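Local coordinates for Cwp19 (Clostridioides difficile, PDB 5OQ3), which is a cell-wall protein represented here by its TIM-barrel glycoside hydrolase domain, probably cleaving peptidoglycan, with possible N-acetylmuramoyl-L-alanine amidase activity in the whole protein, at residues A[244-250]-A[273-278]; A[325-329]-A[365-369]. All coordinates share one frame; numbering follows the deposited sequence.

Contact 1: residues A[244-250]-A[273-278]; sequences VSPAGIW and ADTRAW
Trp250 and Arg276 both carry CG anti to the backbone N (chi1 171° in Trp250), and this swings the indole and the arginine chain into contact. The Arg276 chain then bends at chi3, which lays the guanidinium over one face of the indole. Trp250 CZ3 sits over the centre of the guanidinium, 3.5 Å from Arg276 CZ. The two planes are 35° apart, so the guanidinium is tilted against the ring. Nearer the backbone, Arg276 CB covers the rim of the indole.

The edge of the same ring carries the polar link. Trp250 NE1 donates to Asp274 OD1 at 2.9 Å. The acceptor lies close to the ring plane, but the N-H meets the carboxylate on its anti side, 32° out of the carboxylate plane. Asp274 is also the N-cap of helix 275-280. Asp274 OD1 takes a second, weak bond from Ala277 N at 3.4 Å.

Further along, the contact is apolar between Val244, Pro246 and Trp278. Val244 CG1 reaches Trp278 CZ3 at 3.4 Å, and Pro246 CB lies 4.0 Å from that same Trp278 CZ3. Separately, Pro246 CB and CG rest against the Thr275 hydroxyl, which a water joins to Ala247 O.

Val244 ends barrel strand 241-244, so the contact ties the loop that follows this strand to the start of helix 275-280. Outside it, Arg276 is held by Thr258 and by a salt bridge to Glu312, while Tyr268 meets the Trp250 ring.

One carboxylate oxygen thus joins the indole to the helix start, and the helix N-terminus should favour its negative charge. The bonds to Thr258 and Glu312 would fix the rotation of the guanidinium on the indole.

Contact 2: residues A[325-329]-A[365-369]; sequences GIYKQ and KDIAN
Apolar contacts join Ile326 to the helix that carries Ile367. Ile326 CG1 lies between its backbone N and carbonyl carbon, chi1 58°, and CD1 extends from there to the helix. Ile326 CD1 touches Ile367 CG1 at 3.6 Å and also lies against Asp366 CB. Ile326 and Asp366 pass each other in opposite directions, while the two isoleucines meet at a slant. Ile367 also packs on Ile373 and Leu377 of helix 371-381 and on Leu61 of helix 47-63.

The tyrosine of the first segment, Tyr327, turns its ring away from the helix, where it meets Tyr292 and Tyr334 edge-to-face.

Residues Gly325 to Lys328 form a type I beta turn, closed by Lys328 N bonding to Gly325 O. It follows strand 319-324 of the closed eight-stranded TIM barrel. The helix, 364-369, follows the next strand, 356-361. The contact therefore joins the segments that leave two adjacent barrel strands.

The polar contacts centre on Gln329 and Asp366. Gln329 NE2 donates to Ile326 O at 3.0 Å, almost straight at 165°. This bond holds the amide against the turn, with Ile326 O in the plane of the Gln329 amide. Gln329 NE2 also gives a hydrogen bond to a water, which donates to Asp366 O at 2.8 Å and so bridges the segments. The Gln329 amide and Asp366 carboxylate planes stand 83° apart. Asp366 OD2 accepts from Ser363 N just before the helix segment, and Asp366 OD1 makes a long salt bridge with Lys365 NZ. The same carboxylate packs on the turn: Asp366 OD2 is 3.4 Å from Tyr327 CB and comes as close to Tyr327 CA.

How the contacts relate
Both contacts belong to the same closed barrel of eight parallel strands. Contact 1 begins at the end of strand 241-244, the fifth in order. Contact 2 uses the segments after the seventh and eighth, 319-324 and 356-361. Contact 1 comes wholly before contact 2 in the chain. Their centres are about 24 Å apart, and their nearest atoms about 10 Å. Contact 1 lies about 12 Å from the centre of the chain, centre to centre, and contact 2 about 17 Å. Gln290, which bonds Ser245, and Tyr292, which meets Tyr327, both follow strand 286-287. TIM-barrel glycoside hydrolases carry their active sites at the C-terminal strand ends, so both contacts probably lie on that side; no catalytic residue is assigned here.

Contact 1: residues A[244-250]-A[273-278]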
# COMPACT_ATOMS: atom_id res chain seq x y z
N VAL A 244 -0.41 -5.42 -4.53
CA VAL A 244 0.49 -5.02 -3.47
C VAL A 244 1.55 -4.13 -4.07
O VAL A 244 2.05 -4.36 -5.16
CB VAL A 244 1.16 -6.30 -2.82
CG1 VAL A 244 2.13 -5.92 -1.73
CG2 VAL A 244 0.10 -7.25 -2.32
N SER A 245 1.91 -3.13 -3.25
CA SER A 245 2.97 -2.21 -3.58
C SER A 245 4.15 -2.39 -2.61
O SER A 245 4.15 -1.79 -1.52
CB SER A 245 2.48 -0.77 -3.53
OG SER A 245 3.46 0.18 -3.85
N PRO A 246 5.15 -3.22 -2.97
CA PRO A 246 6.33 -3.41 -2.15
C PRO A 246 7.38 -2.34 -2.42
O PRO A 246 7.30 -1.55 -3.39
CB PRO A 246 6.81 -4.78 -2.58
CG PRO A 246 6.55 -4.74 -4.06
CD PRO A 246 5.24 -3.98 -4.23
N ALA A 247 8.37 -2.35 -1.55
CA ALA A 247 9.54 -1.52 -1.79
C ALA A 247 10.20 -1.90 -3.15
O ALA A 247 10.02 -3.00 -3.69
CB ALA A 247 10.53 -1.70 -0.66
N GLY A 248 10.96 -0.96 -3.68
CA GLY A 248 11.43 -1.03 -5.05
C GLY A 248 12.58 -1.98 -5.36
O GLY A 248 12.83 -2.27 -6.54
N ILE A 249 13.29 -2.43 -4.33
CA ILE A 249 14.33 -3.43 -4.48
C ILE A 249 13.88 -4.72 -3.74
O ILE A 249 13.54 -4.69 -2.55
CB ILE A 249 15.70 -2.94 -3.95
CG1 ILE A 249 16.22 -1.81 -4.83
CG2 ILE A 249 16.70 -4.09 -3.88
CD1 ILE A 249 17.38 -1.06 -4.23
N TRP A 250 13.91 -5.83 -4.47
CA TRP A 250 13.61 -7.16 -3.96
C TRP A 250 14.88 -7.78 -3.35
O TRP A 250 14.96 -7.95 -2.12
CB TRP A 250 13.03 -8.01 -5.08
CG TRP A 250 12.89 -9.44 -4.74
CD1 TRP A 250 11.97 -10.01 -3.89
CD2 TRP A 250 13.70 -10.52 -5.23
NE1 TRP A 250 12.16 -11.38 -3.84
CE2 TRP A 250 13.23 -11.71 -4.62
CE3 TRP A 250 14.82 -10.59 -6.06
CZ2 TRP A 250 13.82 -12.95 -4.85
CZ3 TRP A 250 15.36 -11.86 -6.33
CH2 TRP A 250 14.88 -12.99 -5.71
N ALA A 273 9.36 -9.64 2.47
CA ALA A 273 8.46 -9.43 1.38
C ALA A 273 9.12 -9.98 0.12
O ALA A 273 9.93 -9.34 -0.50
CB ALA A 273 8.12 -7.96 1.24
N ASP A 274 8.77 -11.19 -0.22
CA ASP A 274 9.38 -11.98 -1.29
C ASP A 274 8.55 -11.76 -2.56
O ASP A 274 7.79 -12.63 -2.99
CB ASP A 274 9.49 -13.44 -0.92
CG ASP A 274 10.31 -14.23 -1.91
OD1 ASP A 274 10.70 -13.69 -2.98
OD2 ASP A 274 10.56 -15.42 -1.59
N THR A 275 8.70 -10.60 -3.15
CA THR A 275 7.82 -10.19 -4.26
C THR A 275 7.93 -11.17 -5.41
O THR A 275 6.94 -11.44 -6.06
CB THR A 275 8.21 -8.80 -4.72
OG1 THR A 275 8.35 -7.99 -3.56
CG2 THR A 275 7.16 -8.25 -5.67
N ARG A 276 9.13 -11.70 -5.66
CA ARG A 276 9.26 -12.69 -6.74
C ARG A 276 8.37 -13.88 -6.51
O ARG A 276 7.76 -14.38 -7.45
CB ARG A 276 10.72 -13.09 -6.91
CG ARG A 276 10.86 -14.23 -7.90
CD ARG A 276 12.32 -14.59 -8.17
NE ARG A 276 12.96 -13.54 -8.93
CZ ARG A 276 14.25 -13.50 -9.21
NH1 ARG A 276 15.06 -14.46 -8.79
NH2 ARG A 276 14.75 -12.52 -9.94
N ALA A 277 8.33 -14.40 -5.29
CA ALA A 277 7.45 -15.53 -5.00
C ALA A 277 6.01 -15.17 -5.24
O ALA A 277 5.22 -16.00 -5.73
CB ALA A 277 7.66 -15.97 -3.53
N TRP A 278 5.58 -13.98 -4.87
CA TRP A 278 4.21 -13.57 -5.05
C TRP A 278 3.86 -13.63 -6.53
O TRP A 278 2.76 -14.04 -6.91
CB TRP A 278 3.97 -12.16 -4.55
CG TRP A 278 4.39 -11.85 -3.17
CD1 TRP A 278 4.67 -12.71 -2.15
CD2 TRP A 278 4.55 -10.54 -2.65
NE1 TRP A 278 5.06 -12.03 -1.04
CE2 TRP A 278 4.96 -10.68 -1.31
CE3 TRP A 278 4.37 -9.24 -3.18
CZ2 TRP A 278 5.26 -9.57 -0.52
CZ3 TRP A 278 4.65 -8.17 -2.40
CH2 TRP A 278 5.05 -8.32 -1.07
O HOH W 1 10.20 -5.89 -3.69

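Contact 2: residues A[325-329]-A[365-369]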
# COMPACT_ATOMS: atom_id res chain seq x y z
N GLY A 325 7.57 8.42 -7.45
CA GLY A 325 7.84 9.23 -6.27
C GLY A 325 7.80 10.73 -6.41
O GLY A 325 8.78 11.44 -6.11
N ILE A 326 6.65 11.23 -6.85
CA ILE A 326 6.49 12.64 -7.16
C ILE A 326 6.58 13.54 -5.93
O ILE A 326 6.77 14.73 -6.08
CB ILE A 326 5.26 12.96 -8.03
CG1 ILE A 326 3.96 12.49 -7.41
CG2 ILE A 326 5.46 12.41 -9.45
CD1 ILE A 326 2.72 13.13 -7.98
N TYR A 327 6.47 12.96 -4.73
CA TYR A 327 6.74 13.71 -3.51
C TYR A 327 8.17 14.25 -3.44
O TYR A 327 8.45 15.21 -2.71
CB TYR A 327 6.39 12.86 -2.26
CG TYR A 327 7.35 11.71 -2.01
CD1 TYR A 327 7.19 10.48 -2.64
CD2 TYR A 327 8.37 11.84 -1.09
CE1 TYR A 327 8.05 9.43 -2.38
CE2 TYR A 327 9.25 10.80 -0.83
CZ TYR A 327 9.07 9.58 -1.46
OH TYR A 327 9.90 8.50 -1.20
N LYS A 328 9.11 13.60 -4.12
CA LYS A 328 10.50 14.09 -4.16
C LYS A 328 10.63 15.18 -5.19
O LYS A 328 10.55 14.94 -6.40
CB LYS A 328 11.47 12.95 -4.44
CG LYS A 328 11.52 11.86 -3.38
CD LYS A 328 12.73 10.96 -3.56
CE LYS A 328 12.79 9.89 -2.49
NZ LYS A 328 13.93 8.99 -2.69
N GLN A 329 10.86 16.40 -4.69
CA GLN A 329 10.90 17.62 -5.50
C GLN A 329 12.12 18.47 -5.24
O GLN A 329 12.04 19.69 -5.24
CB GLN A 329 9.63 18.45 -5.24
CG GLN A 329 8.37 17.69 -5.67
CD GLN A 329 7.12 18.29 -5.10
OE1 GLN A 329 7.09 19.46 -4.72
NE2 GLN A 329 6.07 17.47 -4.98
N LYS A 365 -1.77 14.64 -2.97
CA LYS A 365 -1.55 16.04 -2.63
C LYS A 365 -0.51 16.70 -3.53
O LYS A 365 -0.54 17.93 -3.75
CB LYS A 365 -1.15 16.19 -1.16
CG LYS A 365 0.23 15.68 -0.76
CD LYS A 365 0.45 15.99 0.72
CE LYS A 365 1.69 15.32 1.29
NZ LYS A 365 2.93 15.84 0.67
N ASP A 366 0.47 15.91 -3.97
CA ASP A 366 1.54 16.50 -4.77
C ASP A 366 1.03 16.95 -6.13
O ASP A 366 1.45 17.96 -6.64
CB ASP A 366 2.70 15.52 -4.91
CG ASP A 366 3.34 15.21 -3.59
OD1 ASP A 366 3.85 16.13 -2.92
OD2 ASP A 366 3.37 14.03 -3.22
N ILE A 367 0.10 16.18 -6.68
CA ILE A 367 -0.58 16.60 -7.90
C ILE A 367 -1.45 17.84 -7.62
O ILE A 367 -1.37 18.83 -8.38
CB ILE A 367 -1.45 15.45 -8.45
CG1 ILE A 367 -0.58 14.27 -8.87
CG2 ILE A 367 -2.25 15.93 -9.66
CD1 ILE A 367 -1.33 12.98 -9.17
N ALA A 368 -2.26 17.76 -6.57
CA ALA A 368 -3.15 18.88 -6.23
C ALA A 368 -2.42 20.21 -5.98
O ALA A 368 -2.94 21.26 -6.35
CB ALA A 368 -4.03 18.52 -5.03
N ASN A 369 -1.24 20.13 -5.37
CA ASN A 369 -0.53 21.34 -4.90
C ASN A 369 0.46 21.91 -5.91
O ASN A 369 1.05 22.95 -5.65
CB ASN A 369 0.25 21.06 -3.60
CG ASN A 369 -0.64 20.71 -2.42
OD1 ASN A 369 -1.85 20.92 -2.46
ND2 ASN A 369 -0.04 20.14 -1.36
O HOH W 2 3.44 19.23 -5.09